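Local coordinates for 450aa long hypothetical fmu protein (Pyrococcus horikoshii, PDB 2YXL) that probably methylates cytosine at carbon 5 in RNA with S-adenosyl-L-methionine as methyl donor, as an archaeal relative of the bacterial Fmu/RsmB rRNA methyltransferases, at residues G203-D208 / L222-P227; E149-E152 / P158-L161; A249-V254 / R384-T389. All coordinates share one frame; numbering follows the deposited sequence.

Contact 1. Residues G203-D208 / L222-P227; sequences GELEED and LKIKGP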
loop_
_atom_site.group_PDB
_atom_site.type_symbol
_atom_site.label_atom_id
_atom_site.label_comp_id
_atom_site.label_asym_id
_atom_site.label_seq_id
_atom_site.Cartn_x
_atom_site.Cartn_y
_atom_site.Cartn_z
ATOM N N GLY A 203 7.249 14.025 -20.936
ATOM C CA GLY A 203 7.317 13.844 -22.388
ATOM C C GLY A 203 7.497 12.399 -22.822
ATOM O O GLY A 203 6.843 11.944 -23.763
ATOM N N GLU A 204 8.383 11.681 -22.132
ATOM C CA GLU A 204 8.644 10.267 -22.413
ATOM C C GLU A 204 7.423 9.395 -22.107
ATOM O O GLU A 204 7.167 8.412 -22.807
ATOM C CB GLU A 204 9.864 9.775 -21.624
ATOM C CG GLU A 204 10.421 8.424 -22.086
ATOM C CD GLU A 204 11.386 7.800 -21.087
ATOM O OE1 GLU A 204 12.227 8.531 -20.517
ATOM O OE2 GLU A 204 11.311 6.570 -20.876
ATOM N N LEU A 205 6.678 9.762 -21.064
ATOM C CA LEU A 205 5.435 9.074 -20.711
ATOM C C LEU A 205 4.317 9.382 -21.705
ATOM O O LEU A 205 3.575 8.484 -22.111
ATOM C CB LEU A 205 4.992 9.438 -19.291
ATOM C CG LEU A 205 5.815 8.914 -18.109
ATOM C CD1 LEU A 205 5.438 9.662 -16.844
ATOM C CD2 LEU A 205 5.636 7.410 -17.926
ATOM N N GLU A 206 4.207 10.651 -22.096
ATOM C CA GLU A 206 3.219 11.075 -23.089
ATOM C C GLU A 206 3.602 10.636 -24.505
ATOM O O GLU A 206 2.790 10.732 -25.429
ATOM C CB GLU A 206 2.986 12.588 -23.023
ATOM C CG GLU A 206 2.245 13.039 -21.764
ATOM C CD GLU A 206 1.958 14.532 -21.730
ATOM O OE1 GLU A 206 0.988 14.928 -21.047
ATOM O OE2 GLU A 206 2.693 15.312 -22.376
ATOM N N GLU A 207 4.834 10.151 -24.664
ATOM C CA GLU A 207 5.280 9.538 -25.916
ATOM C C GLU A 207 4.584 8.187 -26.091
ATOM O O GLU A 207 4.275 7.778 -27.212
ATOM C CB GLU A 207 6.799 9.360 -25.926
ATOM C CG GLU A 207 7.452 9.613 -27.279
ATOM C CD GLU A 207 7.619 11.095 -27.590
ATOM O OE1 GLU A 207 7.752 11.897 -26.642
ATOM O OE2 GLU A 207 7.623 11.456 -28.787
ATOM N N ASP A 208 4.352 7.503 -24.969
ATOM C CA ASP A 208 3.442 6.363 -24.907
ATOM C C ASP A 208 2.006 6.880 -24.817
ATOM O O ASP A 208 1.764 8.084 -24.925
ATOM C CB ASP A 208 3.748 5.494 -23.681
ATOM C CG ASP A 208 4.908 4.541 -23.900
ATOM O OD1 ASP A 208 5.649 4.289 -22.926
ATOM O OD2 ASP A 208 5.079 4.030 -25.029
ATOM N N LEU A 222 4.197 12.589 -9.975
ATOM C CA LEU A 222 3.298 12.495 -11.115
ATOM C C LEU A 222 2.273 11.406 -10.891
ATOM O O LEU A 222 2.603 10.314 -10.424
ATOM C CB LEU A 222 4.073 12.200 -12.404
ATOM C CG LEU A 222 5.280 13.064 -12.784
ATOM C CD1 LEU A 222 6.018 12.419 -13.943
ATOM C CD2 LEU A 222 4.872 14.495 -13.121
ATOM N N LYS A 223 1.024 11.705 -11.223
ATOM C CA LYS A 223 -0.006 10.679 -11.270
ATOM C C LYS A 223 -0.176 10.235 -12.717
ATOM O O LYS A 223 -0.394 11.059 -13.607
ATOM C CB LYS A 223 -1.315 11.177 -10.655
ATOM C CG LYS A 223 -1.206 11.439 -9.151
ATOM C CD LYS A 223 -2.477 12.057 -8.563
ATOM C CE LYS A 223 -2.408 12.130 -7.023
ATOM N NZ LYS A 223 -1.445 13.166 -6.505
ATOM N N ILE A 224 -0.020 8.936 -12.950
ATOM C CA ILE A 224 -0.175 8.363 -14.284
ATOM C C ILE A 224 -1.335 7.373 -14.308
ATOM O O ILE A 224 -1.536 6.618 -13.356
ATOM C CB ILE A 224 1.139 7.720 -14.821
ATOM C CG1 ILE A 224 1.568 6.511 -13.976
ATOM C CG2 ILE A 224 2.255 8.764 -14.899
ATOM C CD1 ILE A 224 2.628 5.630 -14.629
ATOM N N LYS A 225 -2.107 7.400 -15.390
ATOM C CA LYS A 225 -3.270 6.534 -15.527
ATOM C C LYS A 225 -2.837 5.165 -16.043
ATOM O O LYS A 225 -2.327 5.046 -17.160
ATOM C CB LYS A 225 -4.309 7.167 -16.462
ATOM C CG LYS A 225 -5.720 6.597 -16.325
ATOM C CD LYS A 225 -6.717 7.398 -17.150
ATOM C CE LYS A 225 -8.148 7.233 -16.654
ATOM N NZ LYS A 225 -8.744 5.919 -17.026
ATOM N N GLY A 226 -3.038 4.140 -15.217
ATOM C CA GLY A 226 -2.698 2.764 -15.572
ATOM C C GLY A 226 -3.506 2.234 -16.748
ATOM O O GLY A 226 -4.437 2.900 -17.208
ATOM N N PRO A 227 -3.158 1.031 -17.247
ATOM C CA PRO A 227 -2.060 0.198 -16.755
ATOM C C PRO A 227 -0.699 0.622 -17.308
ATOM O O PRO A 227 -0.605 1.102 -18.439
ATOM C CB PRO A 227 -2.432 -1.196 -17.254
ATOM C CG PRO A 227 -3.217 -0.956 -18.495
ATOM C CD PRO A 227 -3.869 0.396 -18.372
#

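Contact 2. Residues E149-E152 / P158-L161; sequences EELE and PSWL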
loop_
_atom_site.group_PDB
_atom_site.type_symbol
_atom_site.label_atom_id
_atom_site.label_comp_id
_atom_site.label_asym_id
_atom_site.label_seq_id
_atom_site.Cartn_x
_atom_site.Cartn_y
_atom_site.Cartn_z
ATOM N N GLU A 149 -25.039 -5.650 8.808
ATOM C CA GLU A 149 -24.718 -6.164 7.475
ATOM C C GLU A 149 -25.024 -5.141 6.383
ATOM O O GLU A 149 -24.293 -5.042 5.398
ATOM C CB GLU A 149 -25.449 -7.481 7.196
ATOM C CG GLU A 149 -24.885 -8.678 7.953
ATOM C CD GLU A 149 -25.338 -10.014 7.386
ATOM O OE1 GLU A 149 -26.545 -10.173 7.096
ATOM O OE2 GLU A 149 -24.483 -10.914 7.238
ATOM N N GLU A 150 -26.099 -4.378 6.574
ATOM C CA GLU A 150 -26.466 -3.296 5.664
ATOM C C GLU A 150 -25.406 -2.193 5.680
ATOM O O GLU A 150 -25.051 -1.647 4.634
ATOM C CB GLU A 150 -27.835 -2.725 6.045
ATOM C CG GLU A 150 -28.594 -2.054 4.902
ATOM C CD GLU A 150 -29.299 -3.051 3.994
ATOM O OE1 GLU A 150 -30.550 -3.050 3.972
ATOM O OE2 GLU A 150 -28.612 -3.837 3.307
ATOM N N LEU A 151 -24.906 -1.887 6.876
ATOM C CA LEU A 151 -23.849 -0.895 7.071
ATOM C C LEU A 151 -22.537 -1.330 6.415
ATOM O O LEU A 151 -21.888 -0.536 5.733
ATOM C CB LEU A 151 -23.639 -0.641 8.568
ATOM C CG LEU A 151 -22.463 0.217 9.044
ATOM C CD1 LEU A 151 -22.750 1.709 8.894
ATOM C CD2 LEU A 151 -22.124 -0.122 10.491
ATOM N N GLU A 152 -22.161 -2.591 6.623
ATOM C CA GLU A 152 -20.924 -3.141 6.070
ATOM C C GLU A 152 -20.926 -3.152 4.544
ATOM O O GLU A 152 -19.878 -2.990 3.924
ATOM C CB GLU A 152 -20.662 -4.551 6.606
ATOM C CG GLU A 152 -20.207 -4.603 8.061
ATOM C CD GLU A 152 -19.728 -5.984 8.486
ATOM O OE1 GLU A 152 -18.826 -6.058 9.348
ATOM O OE2 GLU A 152 -20.245 -6.996 7.963
ATOM N N PRO A 158 -15.385 -3.750 7.411
ATOM C CA PRO A 158 -15.879 -4.431 8.612
ATOM C C PRO A 158 -16.393 -3.435 9.647
ATOM O O PRO A 158 -15.899 -2.307 9.721
ATOM C CB PRO A 158 -14.644 -5.167 9.137
ATOM C CG PRO A 158 -13.492 -4.398 8.614
ATOM C CD PRO A 158 -13.917 -3.843 7.287
ATOM N N SER A 159 -17.377 -3.865 10.429
ATOM C CA SER A 159 -18.067 -3.008 11.396
ATOM C C SER A 159 -17.140 -2.325 12.406
ATOM O O SER A 159 -17.356 -1.163 12.757
ATOM C CB SER A 159 -19.152 -3.805 12.128
ATOM O OG SER A 159 -20.061 -2.938 12.784
ATOM N N TRP A 160 -16.115 -3.046 12.863
ATOM C CA TRP A 160 -15.154 -2.504 13.828
ATOM C C TRP A 160 -14.363 -1.332 13.249
ATOM O O TRP A 160 -14.067 -0.373 13.964
ATOM C CB TRP A 160 -14.205 -3.595 14.349
ATOM C CG TRP A 160 -13.067 -3.944 13.417
ATOM C CD1 TRP A 160 -13.046 -4.943 12.488
ATOM C CD2 TRP A 160 -11.789 -3.291 13.331
ATOM N NE1 TRP A 160 -11.839 -4.955 11.828
ATOM C CE2 TRP A 160 -11.049 -3.951 12.326
ATOM C CE3 TRP A 160 -11.201 -2.209 14.007
ATOM C CZ2 TRP A 160 -9.748 -3.568 11.977
ATOM C CZ3 TRP A 160 -9.908 -1.828 13.661
ATOM C CH2 TRP A 160 -9.197 -2.508 12.654
ATOM N N LEU A 161 -14.023 -1.421 11.961
ATOM C CA LEU A 161 -13.280 -0.369 11.276
ATOM C C LEU A 161 -14.168 0.853 11.079
ATOM O O LEU A 161 -13.752 1.975 11.369
ATOM C CB LEU A 161 -12.754 -0.854 9.921
ATOM C CG LEU A 161 -11.350 -0.445 9.441
ATOM C CD1 LEU A 161 -11.324 -0.346 7.923
ATOM C CD2 LEU A 161 -10.824 0.854 10.062
#

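Contact 3. Residues A249-V254 / R384-T389; sequences AVASIV and RLLYTT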
loop_
_atom_site.group_PDB
_atom_site.type_symbol
_atom_site.label_atom_id
_atom_site.label_comp_id
_atom_site.label_asym_id
_atom_site.label_seq_id
_atom_site.Cartn_x
_atom_site.Cartn_y
_atom_site.Cartn_z
ATOM N N ALA A 249 6.327 11.405 -0.277
ATOM C CA ALA A 249 7.314 12.343 -0.821
ATOM C C ALA A 249 7.455 13.600 0.038
ATOM O O ALA A 249 8.554 14.137 0.178
ATOM C CB ALA A 249 6.958 12.720 -2.239
ATOM N N VAL A 250 6.335 14.061 0.595
ATOM C CA VAL A 250 6.302 15.230 1.479
ATOM C C VAL A 250 7.141 14.997 2.744
ATOM O O VAL A 250 7.848 15.901 3.202
ATOM C CB VAL A 250 4.837 15.608 1.853
ATOM C CG1 VAL A 250 4.793 16.637 2.986
ATOM C CG2 VAL A 250 4.087 16.124 0.631
ATOM N N ALA A 251 7.068 13.781 3.283
ATOM C CA ALA A 251 7.820 13.394 4.479
ATOM C C ALA A 251 9.290 13.806 4.413
ATOM O O ALA A 251 9.758 14.559 5.269
ATOM C CB ALA A 251 7.690 11.893 4.736
ATOM N N SER A 252 10.004 13.339 3.388
ATOM C CA SER A 252 11.424 13.664 3.220
ATOM C C SER A 252 11.681 15.161 3.073
ATOM O O SER A 252 12.673 15.672 3.590
ATOM C CB SER A 252 12.026 12.913 2.032
ATOM O OG SER A 252 12.095 11.522 2.290
ATOM N N ILE A 253 10.790 15.858 2.369
ATOM C CA ILE A 253 10.926 17.303 2.164
ATOM C C ILE A 253 10.769 18.060 3.487
ATOM O O ILE A 253 11.487 19.024 3.743
ATOM C CB ILE A 253 9.940 17.831 1.075
ATOM C CG1 ILE A 253 10.324 17.276 -0.299
ATOM C CG2 ILE A 253 9.924 19.368 1.026
ATOM C CD1 ILE A 253 9.174 17.201 -1.295
ATOM N N VAL A 254 9.841 17.599 4.323
ATOM C CA VAL A 254 9.585 18.203 5.634
ATOM C C VAL A 254 10.790 18.076 6.583
ATOM O O VAL A 254 11.201 19.066 7.194
ATOM C CB VAL A 254 8.284 17.636 6.274
ATOM C CG1 VAL A 254 8.221 17.917 7.779
ATOM C CG2 VAL A 254 7.061 18.213 5.569
ATOM N N ARG A 384 17.090 16.946 14.253
ATOM C CA ARG A 384 15.640 16.815 14.088
ATOM C C ARG A 384 15.189 15.375 13.845
ATOM O O ARG A 384 15.884 14.590 13.200
ATOM C CB ARG A 384 15.132 17.715 12.957
ATOM C CG ARG A 384 15.072 19.195 13.312
ATOM C CD ARG A 384 14.309 19.991 12.271
ATOM N NE ARG A 384 14.202 21.405 12.629
ATOM C CZ ARG A 384 13.460 22.295 11.977
ATOM N NH1 ARG A 384 12.741 21.930 10.923
ATOM N NH2 ARG A 384 13.430 23.557 12.382
ATOM N N LEU A 385 14.012 15.045 14.368
ATOM C CA LEU A 385 13.413 13.733 14.205
ATOM C C LEU A 385 12.057 13.896 13.525
ATOM O O LEU A 385 11.229 14.693 13.971
ATOM C CB LEU A 385 13.222 13.065 15.575
ATOM C CG LEU A 385 13.071 11.542 15.740
ATOM C CD1 LEU A 385 12.655 11.212 17.163
ATOM C CD2 LEU A 385 12.094 10.906 14.768
ATOM N N LEU A 386 11.832 13.155 12.444
ATOM C CA LEU A 386 10.499 13.085 11.853
ATOM C C LEU A 386 9.914 11.695 12.018
ATOM O O LEU A 386 10.527 10.696 11.637
ATOM C CB LEU A 386 10.490 13.503 10.377
ATOM C CG LEU A 386 9.149 13.347 9.637
ATOM C CD1 LEU A 386 8.074 14.321 10.129
ATOM C CD2 LEU A 386 9.342 13.483 8.136
ATOM N N TYR A 387 8.726 11.652 12.609
ATOM C CA TYR A 387 7.988 10.418 12.774
ATOM C C TYR A 387 6.805 10.427 11.809
ATOM O O TYR A 387 6.016 11.377 11.784
ATOM C CB TYR A 387 7.522 10.286 14.226
ATOM C CG TYR A 387 6.643 9.090 14.514
ATOM C CD1 TYR A 387 7.198 7.836 14.782
ATOM C CD2 TYR A 387 5.256 9.219 14.549
ATOM C CE1 TYR A 387 6.390 6.735 15.068
ATOM C CE2 TYR A 387 4.439 8.123 14.831
ATOM C CZ TYR A 387 5.013 6.889 15.089
ATOM O OH TYR A 387 4.202 5.811 15.358
ATOM N N THR A 388 6.705 9.379 10.998
ATOM C CA THR A 388 5.580 9.227 10.081
ATOM C C THR A 388 5.057 7.806 10.098
ATOM O O THR A 388 5.820 6.857 10.285
ATOM C CB THR A 388 5.933 9.585 8.607
ATOM O OG1 THR A 388 6.983 8.733 8.131
ATOM C CG2 THR A 388 6.341 11.037 8.459
ATOM N N THR A 389 3.745 7.683 9.924
ATOM C CA THR A 389 3.098 6.418 9.598
ATOM C C THR A 389 2.129 6.661 8.443
ATOM O O THR A 389 1.742 7.804 8.171
ATOM C CB THR A 389 2.289 5.837 10.785
ATOM O OG1 THR A 389 1.082 6.592 10.960
ATOM C CG2 THR A 389 3.103 5.843 12.084
#

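Contact 1. Residues G203-D208 / L222-P227
L205 meets I224 and L222 through a single methyl, CD1, and has the largest share of the surface buried here. That methyl lies 3.8 Å from CG2 of I224, and L205 CD1 is 4.0 Å from CD1 of L222. One helix side chain therefore rests on two strand residues at once. L222 and I224 are two apart in a strand, so both turn the same way, and their CB atoms, like that of L205, are directed into the interface. The backbones stay well separated, with the CA of L205 8.6 Å from the CA of I224, and the contact is made by methyl groups at the side-chain ends.

The torsions explain which branch does the touching. In I224 the position between backbone N and carbonyl carbon is taken by CG1 (chi1 65°), which leaves the short branch CG2 beside the backbone N and facing the leucine. The I224 side chain meets L205 at about a right angle, whereas L222 approaches it more obliquely.

All three residues are buried, and further side chains pack on them: V212 and Y228 also touch L205, V210 touches I224, and V198, V201 and I202 pack on L222. The contact thus seats the C-terminal part of helix 198-207 on strand 221-225, which pairs antiparallel with 212-214 and with 186-191 in the four-stranded sheet of the ferredoxin-like domain.

Contact 2. Residues E149-E152 / P158-L161
With CG of E152 beside its backbone N (chi1 -73°) and the chain extended beyond it, the carboxylate is carried across the turn to the start of the next helix, at P158 and S159. S159 places OG anti to the backbone N (chi1 -164°), and its hydroxyl comes alongside L151, where OG is 4.2 Å from CD2 of the leucine.

The polar link is a backbone-to-side-chain hydrogen bond: S159 N donates to OE1 of E152 over 2.8 Å. With 143° at the hydrogen the bond is somewhat bent, and the oxygen receives it on its anti lone pair, the one turned away from OE2. OE1 of E152 also lies 3.4 Å from CA of P158 and 3.6 Å from CB of S159, so it sits against the backbone at the junction of the two residues. P158 directs its CB away from helix 147-155, and its ring touches W354 of helix 352-355 instead.

E152 is buried, and its negative charge next to the N-terminal end of helix 159-169 is probably stabilised by the helix dipole. A leucine in place of E152 would probably leave the S159 amide without this acceptor.

P158 holds the N-cap position, and S159 follows as the first helical residue. The arrangement is that of two consecutive helices joined by a short connection, in which a carboxylate near the end of the first accepts a first-turn N-H of the second.

Contact 3. Residues A249-V254 / R384-T389
L386 is the first residue along strand 384-389 to pack closely on helix 249-254, and it has the most surface covered. Its CG is anti to the backbone N (chi1 175°), which carries the forked end off the strand toward the helix, where the two methyls meet different residues. CD2 of L386 approaches CB of A251 at 4.1 Å, while CD1 of L386 lies 4.3 Å from CG1 of V254. A251 and V254 are three residues apart, close to one helical turn, and the leucine end spans both.

Two residues on, T388 turns to the same side, as strand alternation requires; Y387 between them is directed elsewhere, its side chain touching L336 of strand 331-337. T388 CG2, beside the backbone N, meets A251 CB at 4.1 Å. Its OG1 (chi1 60°) instead hydrogen-bonds OD1 of D337, so the two branches serve different partners: the methyl packs on the helix and the hydroxyl holds a predicted S-adenosyl-L-methionine-binding aspartate.

The small side chain of A251 fits the close approach here, with its CA 7.3 Å from that of T388. The helix and strand segments run nearly antiparallel, at 168°, with their axes 9.5 Å apart. A251 also touches K273, another residue predicted to bind the cofactor, and the T388 side chain is about 7 Å from the bound sinefungin.

Strand 383-389 runs parallel to 331-337 and antiparallel to 441-447, the reversed strand that marks the Rossmann-like sheet of class I methyltransferases. Helix 246-255, which precedes strand 262-265, packs against one face of this sheet beside the cofactor pocket.

Contacts 1 and 3 are both buried and apolar, each laying a helix on a sheet, but on different sheets: the antiparallel one of the ferredoxin-like domain and the mixed one of the methyltransferase domain. Contact 2 is only partly buried, joins two helices, and relies on a carboxylate-to-amide bond. The three share no helix or strand. Nearest atoms of contacts 1 and 3 are about 8 Å apart, those of 2 and 3 about 13 Å, and those of 1 and 2 about 21 Å. Among them, contact 3 alone lies near the bound sinefungin; contacts 1 and 2 are away from the annotated sites.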